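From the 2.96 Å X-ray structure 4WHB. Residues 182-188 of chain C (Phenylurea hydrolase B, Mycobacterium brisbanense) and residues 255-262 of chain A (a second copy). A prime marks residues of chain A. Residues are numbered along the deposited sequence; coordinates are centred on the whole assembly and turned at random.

Chain C, residues 182-188: LSLLPRK
Chain A (255-262) VSVEALDT

Two copies of phenylurea hydrolase B meet here where a turn of chain C lies against the start of a helix in chain A, burying 327 Å² between the stretches, which run in broadly the same sense. In chain C a 3-10 segment that begins earlier in the chain runs through Leu182 and ends at Ser183; Leu184 (phi/psi -56/-53) is followed by the extended Leu185 (-81/156) and Pro186 (-66/144), and Pro186 takes the N-cap position before the helix that opens with Arg187.

Along chain A, Val255′ (-120/4) leads into Ser256′, an extended residue (-114/167) at the N-cap of its own helix. Here the CA atoms of the two stretches come nearest, Leu184 CA lying 4.8 Å from Ser256′ CA. The CA-to-CB bond of Ser256′ points toward chain C (chi1 p), and the CB of this small residue lies 4.3 Å from Ser183 O.

Val257′ opens the helix. Amides in a first helical turn lack an acceptor one turn earlier, and its N donates instead to Leu184 O across the interface (3.1 Å, N-H...O angle 145°). Its CA-to-CB bond also points toward chain C; with chi1 t, CG1 packs 4.2 Å from Pro186 CB, an apolar contact between two compact side chains.

Glu258′ (-79/-162; chi1 and chi2 m, chi3 -41°) has its CA-to-CB bond sideways, but its carboxylate comes nearer. Arg187 (-56/-23; chi1 p, chi2 -124°, chi3 t, chi4 175°) likewise starts sideways at CA-to-CB and extends its guanidinium to meet it; NH1 and Glu258′ OE1 form a long salt bridge of 3.6 Å.

Ala259′ (61/-91) and Leu260′ stay out of reach. Asp261′, whose N makes a weak 3.4 Å hydrogen bond to Val257′ O, has its CA-to-CB bond toward chain C and chi1 t. Its OD1 lies 4.3 Å from Arg187 NH2, well out of the guanidinium plane, so the attraction is purely electrostatic. Thr262′ makes no contact.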

ATOM      1  N   LEU C 182      25.181  -9.589   2.219  1.00 40.63           N
ATOM      2  CA  LEU C 182      26.625  -9.351   2.200  1.00 28.19           C
ATOM      3  C   LEU C 182      26.994  -7.854   2.175  1.00 30.59           C
ATOM      4  O   LEU C 182      28.141  -7.487   2.402  1.00 31.30           O
ATOM      5  CB  LEU C 182      27.275 -10.069   1.018  1.00 24.57           C
ATOM      6  CG  LEU C 182      27.074 -11.602   0.950  1.00 37.63           C
ATOM      7  CD1 LEU C 182      27.668 -12.181  -0.331  1.00 46.63           C
ATOM      8  CD2 LEU C 182      27.646 -12.301   2.181  1.00 38.85           C
ATOM      9  N   SER C 183      26.017  -6.998   1.883  1.00 31.36           N
ATOM     10  CA  SER C 183      26.196  -5.561   1.967  1.00 27.93           C
ATOM     11  C   SER C 183      26.802  -5.179   3.286  1.00 32.05           C
ATOM     12  O   SER C 183      27.898  -4.600   3.323  1.00 33.56           O
ATOM     13  CB  SER C 183      24.847  -4.870   1.812  1.00 22.39           C
ATOM     14  OG  SER C 183      24.167  -5.400   0.686  1.00 40.86           O
ATOM     15  N   LEU C 184      26.080  -5.512   4.358  1.00 28.26           N
ATOM     16  CA  LEU C 184      26.455  -5.167   5.735  1.00 32.04           C
ATOM     17  C   LEU C 184      27.859  -5.677   6.097  1.00 42.64           C
ATOM     18  O   LEU C 184      28.725  -4.898   6.518  1.00 46.95           O
ATOM     19  CB  LEU C 184      25.460  -5.781   6.728  1.00 30.53           C
ATOM     20  CG  LEU C 184      24.010  -5.936   6.271  1.00 26.05           C
ATOM     21  CD1 LEU C 184      23.355  -7.132   6.882  1.00 39.84           C
ATOM     22  CD2 LEU C 184      23.206  -4.741   6.627  1.00 23.65           C
ATOM     23  N   LEU C 185      28.074  -6.968   5.880  1.00 30.94           N
ATOM     24  CA  LEU C 185      29.115  -7.691   6.567  1.00 33.90           C
ATOM     25  C   LEU C 185      30.553  -7.553   5.998  1.00 33.35           C
ATOM     26  O   LEU C 185      30.753  -7.245   4.806  1.00 23.73           O
ATOM     27  CB  LEU C 185      28.725  -9.160   6.648  1.00 33.36           C
ATOM     28  CG  LEU C 185      28.060  -9.723   5.410  1.00 29.23           C
ATOM     29  CD1 LEU C 185      29.147 -10.177   4.472  1.00 34.01           C
ATOM     30  CD2 LEU C 185      27.063 -10.847   5.710  1.00 25.25           C
ATOM     31  N   PRO C 186      31.569  -7.782   6.875  1.00 33.08           N
ATOM     32  CA  PRO C 186      32.969  -7.616   6.504  1.00 13.05           C
ATOM     33  C   PRO C 186      33.417  -8.626   5.455  1.00 33.82           C
ATOM     34  O   PRO C 186      32.985  -9.793   5.489  1.00 26.66           O
ATOM     35  CB  PRO C 186      33.692  -7.868   7.825  1.00 12.63           C
ATOM     36  CG  PRO C 186      32.790  -8.775   8.591  1.00 29.87           C
ATOM     37  CD  PRO C 186      31.441  -8.224   8.283  1.00 39.01           C
ATOM     38  N   ARG C 187      34.285  -8.185   4.540  1.00 21.55           N
ATOM     39  CA  ARG C 187      34.721  -9.037   3.415  1.00 20.56           C
ATOM     40  C   ARG C 187      35.336 -10.369   3.819  1.00 30.76           C
ATOM     41  O   ARG C 187      35.364 -11.301   3.022  1.00 28.40           O
ATOM     42  CB  ARG C 187      35.702  -8.258   2.547  1.00 16.77           C
ATOM     43  CG  ARG C 187      36.900  -7.738   3.313  1.00 24.71           C
ATOM     44  CD  ARG C 187      37.005  -6.244   3.129  1.00 52.23           C
ATOM     45  NE  ARG C 187      38.086  -5.653   3.929  1.00 59.03           N
ATOM     46  CZ  ARG C 187      38.432  -4.365   3.867  1.00 46.31           C
ATOM     47  NH1 ARG C 187      37.803  -3.540   3.051  1.00 27.66           N
ATOM     48  NH2 ARG C 187      39.429  -3.891   4.601  1.00 61.25           N
ATOM     49  N   LYS C 188      35.841 -10.427   5.049  1.00 32.91           N
ATOM     50  CA  LYS C 188      36.369 -11.652   5.646  1.00 41.62           C
ATOM     51  C   LYS C 188      35.377 -12.799   5.454  1.00 55.31           C
ATOM     52  O   LYS C 188      35.653 -13.816   4.782  1.00 38.73           O
ATOM     53  CB  LYS C 188      36.631 -11.440   7.147  1.00 23.28           C
ATOM     54  CG  LYS C 188      37.597 -10.315   7.474  1.00 38.43           C
ATOM     55  CD  LYS C 188      38.970 -10.460   6.802  1.00 29.74           C
ATOM     56  CE  LYS C 188      39.128  -9.503   5.610  1.00 45.63           C
ATOM     57  NZ  LYS C 188      39.927 -10.112   4.510  1.00 34.36           N
TER
ATOM     58  N   VAL A 255      26.277   3.397   7.670  1.00 18.62           N
ATOM     59  CA  VAL A 255      25.505   2.360   8.335  1.00 15.78           C
ATOM     60  C   VAL A 255      25.931   0.893   8.038  1.00 33.51           C
ATOM     61  O   VAL A 255      25.263  -0.067   8.488  1.00 22.47           O
ATOM     62  CB  VAL A 255      24.009   2.427   7.973  1.00 22.56           C
ATOM     63  CG1 VAL A 255      23.392   3.674   8.516  1.00 23.05           C
ATOM     64  CG2 VAL A 255      23.792   2.351   6.480  1.00 26.35           C
ATOM     65  N   SER A 256      27.000   0.672   7.268  1.00 39.10           N
ATOM     66  CA  SER A 256      27.471  -0.690   7.027  1.00 23.29           C
ATOM     67  C   SER A 256      28.860  -0.875   7.666  1.00 26.81           C
ATOM     68  O   SER A 256      29.473   0.096   8.096  1.00 24.44           O
ATOM     69  CB  SER A 256      27.464  -0.955   5.527  1.00 30.20           C
ATOM     70  OG  SER A 256      28.143   0.052   4.772  1.00 13.21           O
ATOM     71  N   VAL A 257      29.324  -2.106   7.781  1.00 36.18           N
ATOM     72  CA  VAL A 257      30.681  -2.366   8.307  1.00 31.32           C
ATOM     73  C   VAL A 257      31.725  -1.858   7.293  1.00 38.18           C
ATOM     74  O   VAL A 257      32.850  -1.461   7.686  1.00 67.11           O
ATOM     75  CB  VAL A 257      30.928  -3.852   8.633  1.00 31.51           C
ATOM     76  CG1 VAL A 257      32.340  -4.069   9.134  1.00 25.57           C
ATOM     77  CG2 VAL A 257      29.957  -4.350   9.687  1.00 38.21           C
ATOM     78  N   GLU A 258      31.341  -1.848   6.003  1.00 30.77           N
ATOM     79  CA  GLU A 258      31.997  -1.017   4.951  1.00 28.56           C
ATOM     80  C   GLU A 258      31.420   0.394   5.162  1.00 33.62           C
ATOM     81  O   GLU A 258      30.971   0.656   6.263  1.00 35.36           O
ATOM     82  CB  GLU A 258      31.735  -1.569   3.571  1.00 39.86           C
ATOM     83  CG  GLU A 258      32.154  -3.028   3.419  1.00 42.24           C
ATOM     84  CD  GLU A 258      33.636  -3.202   3.512  1.00 27.19           C
ATOM     85  OE1 GLU A 258      34.380  -2.374   2.960  1.00 27.27           O
ATOM     86  OE2 GLU A 258      34.071  -4.206   4.081  1.00 13.41           O
ATOM     87  N   ALA A 259      31.479   1.331   4.218  1.00 43.78           N
ATOM     88  CA  ALA A 259      31.022   2.701   4.570  1.00 28.82           C
ATOM     89  C   ALA A 259      31.924   3.164   5.678  1.00 16.66           C
ATOM     90  O   ALA A 259      32.951   3.744   5.392  1.00 23.24           O
ATOM     91  CB  ALA A 259      29.549   2.742   5.013  1.00 42.90           C
ATOM     92  N   LEU A 260      31.555   2.929   6.933  1.00 17.71           N
ATOM     93  CA  LEU A 260      32.441   3.194   8.059  1.00 32.21           C
ATOM     94  C   LEU A 260      33.893   2.885   7.701  1.00 35.40           C
ATOM     95  O   LEU A 260      34.723   3.771   7.716  1.00 49.73           O
ATOM     96  CB  LEU A 260      31.996   2.334   9.246  1.00 23.86           C
ATOM     97  CG  LEU A 260      32.850   2.180  10.495  1.00 15.84           C
ATOM     98  CD1 LEU A 260      32.431   3.153  11.570  1.00 36.12           C
ATOM     99  CD2 LEU A 260      32.697   0.796  11.041  1.00 13.76           C
ATOM    100  N   ASP A 261      34.221   1.657   7.350  1.00 22.57           N
ATOM    101  CA  ASP A 261      35.593   1.398   6.854  1.00 37.43           C
ATOM    102  C   ASP A 261      36.021   2.239   5.617  1.00 31.06           C
ATOM    103  O   ASP A 261      37.225   2.438   5.393  1.00 45.47           O
ATOM    104  CB  ASP A 261      35.860  -0.099   6.596  1.00 45.82           C
ATOM    105  CG  ASP A 261      37.347  -0.448   6.763  1.00 37.78           C
ATOM    106  OD1 ASP A 261      38.208   0.023   5.947  1.00 12.82           O
ATOM    107  OD2 ASP A 261      37.644  -1.192   7.723  1.00 50.62           O
ATOM    108  N   THR A 262      35.065   2.685   4.811  1.00 30.52           N
ATOM    109  CA  THR A 262      35.361   3.623   3.705  1.00 40.84           C
ATOM    110  C   THR A 262      35.524   5.081   4.214  1.00 32.28           C
ATOM    111  O   THR A 262      36.351   5.857   3.699  1.00 23.28           O
ATOM    112  CB  THR A 262      34.265   3.595   2.605  1.00 26.47           C
ATOM    113  OG1 THR A 262      34.406   2.419   1.811  1.00 47.88           O
ATOM    114  CG2 THR A 262      34.387   4.767   1.666  1.00 11.11           C
TER